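Local structure of putative lipoprotein YerB (Bacillus subtilis, 2PSB) at residues I99-G104 against D119-L124; V33-N38 against G80-A85; G128-R133 against Y147-K152. The protein is of unknown function but is a putative membrane lipoprotein that interacts with PcrA, an interaction not essential for viability or for repair of UV lesions. All coordinates share one frame; numbering follows the deposited sequence.

Contact 1 of 3, residues I99-G104 against D119-L124; sequences IFVHHG and DYMNGL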
loop_
_atom_site.group_PDB
_atom_site.type_symbol
_atom_site.label_atom_id
_atom_site.label_comp_id
_atom_site.label_asym_id
_atom_site.label_seq_id
_atom_site.Cartn_x
_atom_site.Cartn_y
_atom_site.Cartn_z
ATOM N N ILE A 99 2.141 -9.095 9.254
ATOM C CA ILE A 99 1.597 -8.676 10.529
ATOM C C ILE A 99 0.788 -7.444 10.121
ATOM O O ILE A 99 1.332 -6.494 9.548
ATOM C CB ILE A 99 2.724 -8.281 11.498
ATOM C CG1 ILE A 99 3.434 -9.545 11.987
ATOM C CG2 ILE A 99 2.172 -7.454 12.656
ATOM C CD1 ILE A 99 4.773 -9.285 12.662
ATOM N N PHE A 100 -0.514 -7.489 10.399
ATOM C CA PHE A 100 -1.447 -6.430 10.040
ATOM C C PHE A 100 -1.588 -5.356 11.112
ATOM O O PHE A 100 -2.149 -5.596 12.178
ATOM C CB PHE A 100 -2.809 -7.055 9.756
ATOM C CG PHE A 100 -3.774 -6.133 9.080
ATOM C CD1 PHE A 100 -3.529 -5.675 7.783
ATOM C CD2 PHE A 100 -4.949 -5.752 9.717
ATOM C CE1 PHE A 100 -4.447 -4.850 7.122
ATOM C CE2 PHE A 100 -5.883 -4.921 9.060
ATOM C CZ PHE A 100 -5.628 -4.473 7.760
ATOM N N VAL A 101 -1.086 -4.163 10.817
ATOM C CA VAL A 101 -1.162 -3.068 11.765
ATOM C C VAL A 101 -2.221 -2.073 11.308
ATOM O O VAL A 101 -2.281 -1.719 10.126
ATOM C CB VAL A 101 0.195 -2.368 11.896
ATOM C CG1 VAL A 101 0.133 -1.298 12.993
ATOM C CG2 VAL A 101 1.258 -3.397 12.216
ATOM N N HIS A 102 -3.062 -1.641 12.243
ATOM C CA HIS A 102 -4.130 -0.704 11.927
ATOM C C HIS A 102 -4.635 0.027 13.160
ATOM O O HIS A 102 -4.002 0.010 14.216
ATOM C CB HIS A 102 -5.300 -1.443 11.279
ATOM C CG HIS A 102 -5.917 -2.478 12.165
ATOM N ND1 HIS A 102 -5.207 -3.550 12.659
ATOM C CD2 HIS A 102 -7.171 -2.600 12.655
ATOM C CE1 HIS A 102 -5.998 -4.289 13.417
ATOM N NE2 HIS A 102 -7.195 -3.734 13.430
ATOM N N HIS A 103 -5.788 0.670 13.019
ATOM C CA HIS A 103 -6.379 1.399 14.125
ATOM C C HIS A 103 -7.856 1.614 13.847
ATOM O O HIS A 103 -8.249 2.566 13.158
ATOM C CB HIS A 103 -5.673 2.738 14.318
ATOM C CG HIS A 103 -5.895 3.343 15.671
ATOM N ND1 HIS A 103 -5.140 4.388 16.152
ATOM C CD2 HIS A 103 -6.771 3.027 16.657
ATOM C CE1 HIS A 103 -5.534 4.687 17.377
ATOM N NE2 HIS A 103 -6.523 3.875 17.707
ATOM N N GLY A 104 -8.670 0.722 14.401
ATOM C CA GLY A 104 -10.101 0.783 14.188
ATOM C C GLY A 104 -10.396 -0.147 13.034
ATOM O O GLY A 104 -9.475 -0.731 12.456
ATOM N N ASP A 119 -2.577 -12.140 11.920
ATOM C CA ASP A 119 -1.967 -11.640 13.146
ATOM C C ASP A 119 -2.043 -10.126 13.045
ATOM O O ASP A 119 -1.377 -9.530 12.195
ATOM C CB ASP A 119 -0.496 -12.059 13.252
ATOM C CG ASP A 119 -0.320 -13.556 13.412
ATOM O OD1 ASP A 119 -1.087 -14.159 14.199
ATOM O OD2 ASP A 119 0.590 -14.121 12.763
ATOM N N TYR A 120 -2.849 -9.504 13.901
ATOM C CA TYR A 120 -3.003 -8.056 13.851
ATOM C C TYR A 120 -2.614 -7.289 15.102
ATOM O O TYR A 120 -2.380 -7.857 16.173
ATOM C CB TYR A 120 -4.440 -7.685 13.475
ATOM C CG TYR A 120 -5.510 -8.125 14.459
ATOM C CD1 TYR A 120 -5.910 -9.461 14.539
ATOM C CD2 TYR A 120 -6.167 -7.193 15.270
ATOM C CE1 TYR A 120 -6.946 -9.856 15.397
ATOM C CE2 TYR A 120 -7.199 -7.577 16.127
ATOM C CZ TYR A 120 -7.587 -8.909 16.183
ATOM O OH TYR A 120 -8.637 -9.291 16.994
HETATM N N MSE A 121 -2.541 -5.976 14.932
HETATM C CA MSE A 121 -2.214 -5.039 15.994
HETATM C C MSE A 121 -3.206 -3.892 15.810
HETATM O O MSE A 121 -3.140 -3.150 14.825
HETATM C CB MSE A 121 -0.787 -4.527 15.830
HETATM C CG MSE A 121 -0.318 -3.665 16.970
HETATM SE SE MSE A 121 1.305 -2.777 16.528
HETATM C CE MSE A 121 2.409 -4.356 16.445
ATOM N N ASN A 122 -4.129 -3.764 16.757
ATOM C CA ASN A 122 -5.162 -2.741 16.702
ATOM C C ASN A 122 -4.810 -1.560 17.591
ATOM O O ASN A 122 -4.598 -1.710 18.803
ATOM C CB ASN A 122 -6.507 -3.331 17.140
ATOM C CG ASN A 122 -7.693 -2.521 16.649
ATOM O OD1 ASN A 122 -7.618 -1.298 16.517
ATOM N ND2 ASN A 122 -8.803 -3.200 16.391
ATOM N N GLY A 123 -4.758 -0.384 16.979
ATOM C CA GLY A 123 -4.439 0.815 17.720
ATOM C C GLY A 123 -5.368 0.946 18.904
ATOM O O GLY A 123 -5.027 1.566 19.907
ATOM N N LEU A 124 -6.551 0.361 18.791
ATOM C CA LEU A 124 -7.515 0.427 19.882
ATOM C C LEU A 124 -6.931 -0.172 21.168
ATOM O O LEU A 124 -7.077 0.398 22.252
ATOM C CB LEU A 124 -8.800 -0.334 19.516
ATOM C CG LEU A 124 -9.619 0.050 18.275
ATOM C CD1 LEU A 124 -10.921 -0.753 18.274
ATOM C CD2 LEU A 124 -9.928 1.533 18.271
#

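Contact 2 of 3, residues V33-N38 against G80-A85; sequences VAVVVN and GPVRSA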
loop_
_atom_site.group_PDB
_atom_site.type_symbol
_atom_site.label_atom_id
_atom_site.label_comp_id
_atom_site.label_asym_id
_atom_site.label_seq_id
_atom_site.Cartn_x
_atom_site.Cartn_y
_atom_site.Cartn_z
ATOM N N VAL A 33 5.517 -6.503 7.294
ATOM C CA VAL A 33 4.653 -5.731 8.183
ATOM C C VAL A 33 3.819 -4.827 7.264
ATOM O O VAL A 33 4.365 -4.006 6.526
ATOM C CB VAL A 33 5.485 -4.864 9.180
ATOM C CG1 VAL A 33 4.562 -3.991 10.029
ATOM C CG2 VAL A 33 6.304 -5.775 10.105
ATOM N N ALA A 34 2.501 -5.016 7.296
ATOM C CA ALA A 34 1.559 -4.241 6.479
ATOM C C ALA A 34 0.792 -3.248 7.351
ATOM O O ALA A 34 -0.011 -3.642 8.191
ATOM C CB ALA A 34 0.569 -5.178 5.774
ATOM N N VAL A 35 1.025 -1.959 7.131
ATOM C CA VAL A 35 0.368 -0.925 7.917
ATOM C C VAL A 35 -0.695 -0.149 7.138
ATOM O O VAL A 35 -0.461 0.308 6.013
ATOM C CB VAL A 35 1.398 0.102 8.456
ATOM C CG1 VAL A 35 0.734 1.022 9.451
ATOM C CG2 VAL A 35 2.599 -0.601 9.061
ATOM N N VAL A 36 -1.870 -0.004 7.737
ATOM C CA VAL A 36 -2.934 0.772 7.105
ATOM C C VAL A 36 -2.602 2.229 7.390
ATOM O O VAL A 36 -2.603 2.656 8.540
ATOM C CB VAL A 36 -4.297 0.477 7.698
ATOM C CG1 VAL A 36 -5.300 1.523 7.216
ATOM C CG2 VAL A 36 -4.739 -0.919 7.286
ATOM N N VAL A 37 -2.312 2.987 6.340
ATOM C CA VAL A 37 -1.933 4.382 6.507
ATOM C C VAL A 37 -2.953 5.400 5.992
ATOM O O VAL A 37 -3.403 5.352 4.839
ATOM C CB VAL A 37 -0.553 4.644 5.854
ATOM C CG1 VAL A 37 -0.169 6.112 5.993
ATOM C CG2 VAL A 37 0.503 3.763 6.505
ATOM N N ASN A 38 -3.295 6.315 6.894
ATOM C CA ASN A 38 -4.233 7.415 6.682
ATOM C C ASN A 38 -3.832 8.245 5.447
ATOM O O ASN A 38 -2.692 8.699 5.345
ATOM C CB ASN A 38 -4.199 8.299 7.939
ATOM C CG ASN A 38 -5.427 9.190 8.103
ATOM O OD1 ASN A 38 -5.655 9.729 9.192
ATOM N ND2 ASN A 38 -6.212 9.351 7.052
ATOM N N GLY A 80 2.934 6.195 10.003
ATOM C CA GLY A 80 1.574 6.650 10.216
ATOM C C GLY A 80 1.272 7.892 9.406
ATOM O O GLY A 80 2.042 8.232 8.507
ATOM N N PRO A 81 0.160 8.589 9.697
ATOM C CA PRO A 81 -0.785 8.195 10.754
ATOM C C PRO A 81 -1.477 6.878 10.423
ATOM O O PRO A 81 -1.709 6.563 9.253
ATOM C CB PRO A 81 -1.773 9.366 10.802
ATOM C CG PRO A 81 -0.988 10.524 10.233
ATOM C CD PRO A 81 -0.207 9.889 9.115
ATOM N N VAL A 82 -1.808 6.111 11.456
ATOM C CA VAL A 82 -2.474 4.832 11.259
ATOM C C VAL A 82 -3.968 5.054 11.181
ATOM O O VAL A 82 -4.503 5.955 11.821
ATOM C CB VAL A 82 -2.153 3.862 12.407
ATOM C CG1 VAL A 82 -2.618 2.451 12.051
ATOM C CG2 VAL A 82 -0.669 3.891 12.684
ATOM N N ARG A 83 -4.641 4.227 10.391
ATOM C CA ARG A 83 -6.076 4.358 10.203
ATOM C C ARG A 83 -6.815 3.027 10.253
ATOM O O ARG A 83 -6.215 1.964 10.411
ATOM C CB ARG A 83 -6.369 5.040 8.860
ATOM C CG ARG A 83 -6.930 6.447 8.966
ATOM C CD ARG A 83 -8.292 6.436 9.621
ATOM N NE ARG A 83 -8.909 7.756 9.671
ATOM C CZ ARG A 83 -10.157 7.970 10.070
ATOM N NH1 ARG A 83 -10.911 6.947 10.450
ATOM N NH2 ARG A 83 -10.659 9.198 10.087
ATOM N N SER A 84 -8.132 3.114 10.101
ATOM C CA SER A 84 -9.028 1.959 10.134
ATOM C C SER A 84 -8.778 0.900 9.078
ATOM O O SER A 84 -8.382 1.204 7.961
ATOM C CB SER A 84 -10.474 2.431 10.019
ATOM O OG SER A 84 -10.841 3.156 11.169
ATOM N N ALA A 85 -9.047 -0.351 9.437
ATOM C CA ALA A 85 -8.859 -1.472 8.530
ATOM C C ALA A 85 -10.129 -1.766 7.739
ATOM O O ALA A 85 -11.240 -1.549 8.225
ATOM C CB ALA A 85 -8.443 -2.708 9.317
#

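Contact 3 of 3, residues G128-R133 against Y147-K152; sequences GSLFWR and YDYIKK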
loop_
_atom_site.group_PDB
_atom_site.type_symbol
_atom_site.label_atom_id
_atom_site.label_comp_id
_atom_site.label_asym_id
_atom_site.label_seq_id
_atom_site.Cartn_x
_atom_site.Cartn_y
_atom_site.Cartn_z
ATOM N N GLY A 128 -1.904 4.506 23.602
ATOM C CA GLY A 128 -1.381 4.991 24.868
ATOM C C GLY A 128 -0.038 4.365 25.205
ATOM O O GLY A 128 0.683 4.848 26.071
ATOM N N SER A 129 0.312 3.283 24.519
ATOM C CA SER A 129 1.577 2.615 24.770
ATOM C C SER A 129 2.361 2.372 23.486
ATOM O O SER A 129 3.222 3.171 23.122
ATOM C CB SER A 129 1.353 1.292 25.528
ATOM O OG SER A 129 0.335 0.494 24.953
ATOM N N LEU A 130 2.055 1.281 22.795
ATOM C CA LEU A 130 2.753 0.944 21.559
ATOM C C LEU A 130 2.306 1.829 20.386
ATOM O O LEU A 130 2.954 1.866 19.344
ATOM C CB LEU A 130 2.560 -0.543 21.261
ATOM C CG LEU A 130 2.982 -1.420 22.450
ATOM C CD1 LEU A 130 2.952 -2.875 22.053
ATOM C CD2 LEU A 130 4.391 -1.047 22.911
ATOM N N PHE A 131 1.199 2.543 20.585
ATOM C CA PHE A 131 0.655 3.497 19.623
ATOM C C PHE A 131 0.681 4.842 20.365
ATOM O O PHE A 131 0.318 4.905 21.543
ATOM C CB PHE A 131 -0.805 3.170 19.288
ATOM C CG PHE A 131 -0.995 2.361 18.032
ATOM C CD1 PHE A 131 -0.629 1.015 17.982
ATOM C CD2 PHE A 131 -1.577 2.940 16.904
ATOM C CE1 PHE A 131 -0.845 0.259 16.828
ATOM C CE2 PHE A 131 -1.795 2.189 15.748
ATOM C CZ PHE A 131 -1.429 0.848 15.712
ATOM N N TRP A 132 1.115 5.910 19.706
ATOM C CA TRP A 132 1.134 7.210 20.364
ATOM C C TRP A 132 0.362 8.258 19.575
ATOM O O TRP A 132 -0.005 8.033 18.412
ATOM C CB TRP A 132 2.576 7.676 20.615
ATOM C CG TRP A 132 3.339 8.119 19.394
ATOM C CD1 TRP A 132 3.340 9.364 18.823
ATOM C CD2 TRP A 132 4.301 7.348 18.669
ATOM N NE1 TRP A 132 4.254 9.417 17.798
ATOM C CE2 TRP A 132 4.853 8.190 17.678
ATOM C CE3 TRP A 132 4.743 6.023 18.756
ATOM C CZ2 TRP A 132 5.838 7.752 16.790
ATOM C CZ3 TRP A 132 5.714 5.587 17.878
ATOM C CH2 TRP A 132 6.250 6.449 16.901
ATOM N N ARG A 133 0.104 9.390 20.228
ATOM C CA ARG A 133 -0.636 10.505 19.638
ATOM C C ARG A 133 0.277 11.701 19.382
ATOM O O ARG A 133 0.880 12.241 20.303
ATOM C CB ARG A 133 -1.773 10.936 20.570
ATOM C CG ARG A 133 -3.176 10.451 20.196
ATOM C CD ARG A 133 -3.192 8.985 19.893
ATOM N NE ARG A 133 -4.511 8.348 19.962
ATOM C CZ ARG A 133 -5.533 8.589 19.145
ATOM N NH1 ARG A 133 -5.434 9.483 18.164
ATOM N NH2 ARG A 133 -6.649 7.889 19.289
ATOM N N TYR A 147 8.340 0.619 14.186
ATOM C CA TYR A 147 8.706 -0.781 14.024
ATOM C C TYR A 147 9.137 -1.360 15.373
ATOM O O TYR A 147 8.850 -2.507 15.685
ATOM C CB TYR A 147 9.841 -0.952 13.004
ATOM C CG TYR A 147 10.249 -2.402 12.831
ATOM C CD1 TYR A 147 9.283 -3.385 12.630
ATOM C CD2 TYR A 147 11.592 -2.791 12.858
ATOM C CE1 TYR A 147 9.626 -4.718 12.462
ATOM C CE2 TYR A 147 11.957 -4.139 12.683
ATOM C CZ TYR A 147 10.960 -5.094 12.483
ATOM O OH TYR A 147 11.261 -6.425 12.282
ATOM N N ASP A 148 9.828 -0.558 16.172
ATOM C CA ASP A 148 10.269 -1.012 17.487
ATOM C C ASP A 148 9.054 -1.355 18.355
ATOM O O ASP A 148 9.039 -2.384 19.025
ATOM C CB ASP A 148 11.107 0.071 18.177
ATOM C CG ASP A 148 11.846 -0.453 19.394
ATOM O OD1 ASP A 148 12.824 -1.212 19.215
ATOM O OD2 ASP A 148 11.445 -0.120 20.532
ATOM N N TYR A 149 8.030 -0.506 18.336
ATOM C CA TYR A 149 6.831 -0.771 19.128
ATOM C C TYR A 149 6.030 -1.917 18.529
ATOM O O TYR A 149 5.379 -2.680 19.242
ATOM C CB TYR A 149 5.952 0.484 19.218
ATOM C CG TYR A 149 6.520 1.562 20.117
ATOM C CD1 TYR A 149 7.682 1.338 20.860
ATOM C CD2 TYR A 149 5.877 2.787 20.255
ATOM C CE1 TYR A 149 8.187 2.308 21.725
ATOM C CE2 TYR A 149 6.369 3.763 21.114
ATOM C CZ TYR A 149 7.526 3.520 21.849
ATOM O OH TYR A 149 8.010 4.484 22.713
ATOM N N ILE A 150 6.068 -2.025 17.211
ATOM C CA ILE A 150 5.354 -3.093 16.539
ATOM C C ILE A 150 5.960 -4.434 16.945
ATOM O O ILE A 150 5.251 -5.422 17.123
ATOM C CB ILE A 150 5.437 -2.910 15.022
ATOM C CG1 ILE A 150 4.721 -1.603 14.643
ATOM C CG2 ILE A 150 4.840 -4.127 14.308
ATOM C CD1 ILE A 150 5.049 -1.087 13.250
ATOM N N LYS A 151 7.280 -4.461 17.083
ATOM C CA LYS A 151 7.963 -5.677 17.500
ATOM C C LYS A 151 7.531 -6.023 18.925
ATOM O O LYS A 151 7.202 -7.174 19.225
ATOM C CB LYS A 151 9.479 -5.480 17.436
ATOM C CG LYS A 151 10.039 -5.612 16.039
ATOM C CD LYS A 151 11.176 -4.619 15.787
ATOM C CE LYS A 151 12.417 -4.910 16.591
ATOM N NZ LYS A 151 13.533 -4.020 16.142
ATOM N N LYS A 152 7.506 -5.015 19.791
ATOM C CA LYS A 152 7.105 -5.232 21.174
ATOM C C LYS A 152 5.693 -5.802 21.257
ATOM O O LYS A 152 5.413 -6.657 22.098
ATOM C CB LYS A 152 7.211 -3.931 21.980
ATOM C CG LYS A 152 8.643 -3.437 22.170
ATOM C CD LYS A 152 9.573 -4.564 22.636
ATOM C CE LYS A 152 11.026 -4.089 22.766
ATOM N NZ LYS A 152 11.988 -5.173 23.162
#

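Contact 1 of 3, residues I99-G104 against D119-L124
Phe-100 and Tyr-120 pair across two parallel beta strands, 99-102 and 120-122, which the chain links through helix 107-114. Their CB atoms are 4.1 Å apart. The far ends of both side chains lead away, while Tyr-120 CD2 stays in touch with His-102. His-102 shares this face. Its CG sits between the backbone N and the carbonyl carbon (chi1 62°), and the imidazole reaches over strand 120-122. Asn-122 CA lies over one face of that ring, 4.0 Å from its centroid. Phe-100 CE2 lies over the opposite face, toward the rim. At the edge of the imidazole, CE1 of His-102 meets Tyr-120 CD2 at 3.4 Å. The rings meet rim to rim, neither over the other's face, with planes 48° apart. On the other face Val-101 CG1 is 4.0 Å from SE of Met-121, a selenomethionine, and these side chains run side by side. Four backbone hydrogen bonds join the segments. Gly-123 CA sits 3.6 Å from the centroid of the His-103 ring, over its face. A side chain on Gly-123 would strike that ring. His-103 ND1 is hydrogen-bonded to Ser-143 OG. Asn-122 is the N-cap of helix 123-126, and its OD1 accepts a hydrogen bond from Gly-104 N at 3.1 Å.

Contact 2 of 3, residues V33-N38 against G80-A85
Val-37 and Val-82 form a single beta bridge, where strand 33-37 meets the loop between strand 78-79 and helix 87-94. The touching parts run 98° apart, consistent with a single bridge and no longer pairing. A cis peptide bond precedes Pro-81, just ahead of the bridge.

Two backbone hydrogen bonds frame the bridge. Asn-38 N donates to Pro-81 O at 2.9 Å. Arg-83 N donates to Val-36 O at 3.2 Å, and comes in from above the carbonyl plane, 43° out of it. The same two oxygens also take CA-H...O contacts. Val-82 CA approaches Val-36 O, and Val-37 CA approaches Pro-81 O, each at the same 3.5 Å. Each carbonyl is therefore met by one N-H and one C-H of the opposite backbone.

Apolar and mixed contacts lie around these bonds. Val-36 points toward the loop. Its CG1 is anti to the backbone N (chi1 168°) and reaches Ser-84 O at 3.2 Å. Val-35 CG1 and Val-82 CG1 touch more loosely, at 4.5 Å. Val-37 and Val-82 both point away from the opposite backbone, yet Val-37 CG1 still brushes Pro-81 O. Pro-81 CB meets Asn-38 CB.

Ser-84 points away from strand 33-37, and its OG makes a weak hydrogen bond to His-103 O. Ser-84 is a phosphorylation site, unmodified here. Arg-83 points toward the strand and bends at chi2. Its aliphatic part crosses the Asn-38 side chain in a van der Waals contact, with Arg-83 CG 3.5 Å from Asn-38 CB.

Contact 3 of 3, residues G128-R133 against Y147-K152
Tyr-149 sets its ring against Leu-130 and Trp-132, and this is the close part of the contact. Its CG is anti to the carbonyl carbon (chi1 -73°), which sets it beside Leu-130 O. That oxygen lies at the edge of the tyrosine ring, 3.2 Å from Tyr-149 CD2. The hydrogen-bond donor to Leu-130 O is Thr-145 OG1. Trp-132 CE3 comes within 3.6 Å of Tyr-149 CE2. The two ring planes are 89° apart, but the approach is oblique. Leu-130 CB rests 4.1 Å from Tyr-149 CB, and Leu-130 CD1 is 3.7 Å from Tyr-149 O. An alanine here would probably leave Trp-132 CE3 and CZ3 without their ring neighbour and open a gap beside Leu-130 O.

The rim is looser and more exposed. Lys-152 is exposed, and its CB touches Leu-130 CD2 at 4.1 Å. From there its chain leads away from the loop, and its NZ has a long, weak ion pair with Glu-155. Ser-129 is exposed too, and its backbone O meets Tyr-149 CE2 at 3.8 Å. No hydrogen bond crosses between the two segments.

The start of helix 147-157 thus packs on the loop before strand 132-133 and on Trp-132 of that strand. The helix directly follows strand 143-146, the central strand of a three-stranded antiparallel sheet in which 132-133 is an edge strand.

In the fold
All three contacts lie within the N-terminal DUF3048 domain. Contacts 1 and 2 are the closest, with centres about 8 Å apart. Strands 33-37 and 99-102 are parallel neighbours, and Ala-34 probably bonds both ways: its O is 2.9 Å from Val-101 N, and its N is 2.9 Å from Ile-99 O. Contact 3 is centred about 11 Å from contact 1 and about 13 Å from contact 2. Phe-131 joins it to both. Its CE1 is 3.7 Å from Met-121 SE, its CE2 is 3.7 Å from Val-82 CG2, and its ring meets that of His-103 edge-to-face. Ile-150 adds a second tie, through Met-121 of contact 1 and Val-33 of contact 2. The function is unknown, and the three contacts join parts of one fold.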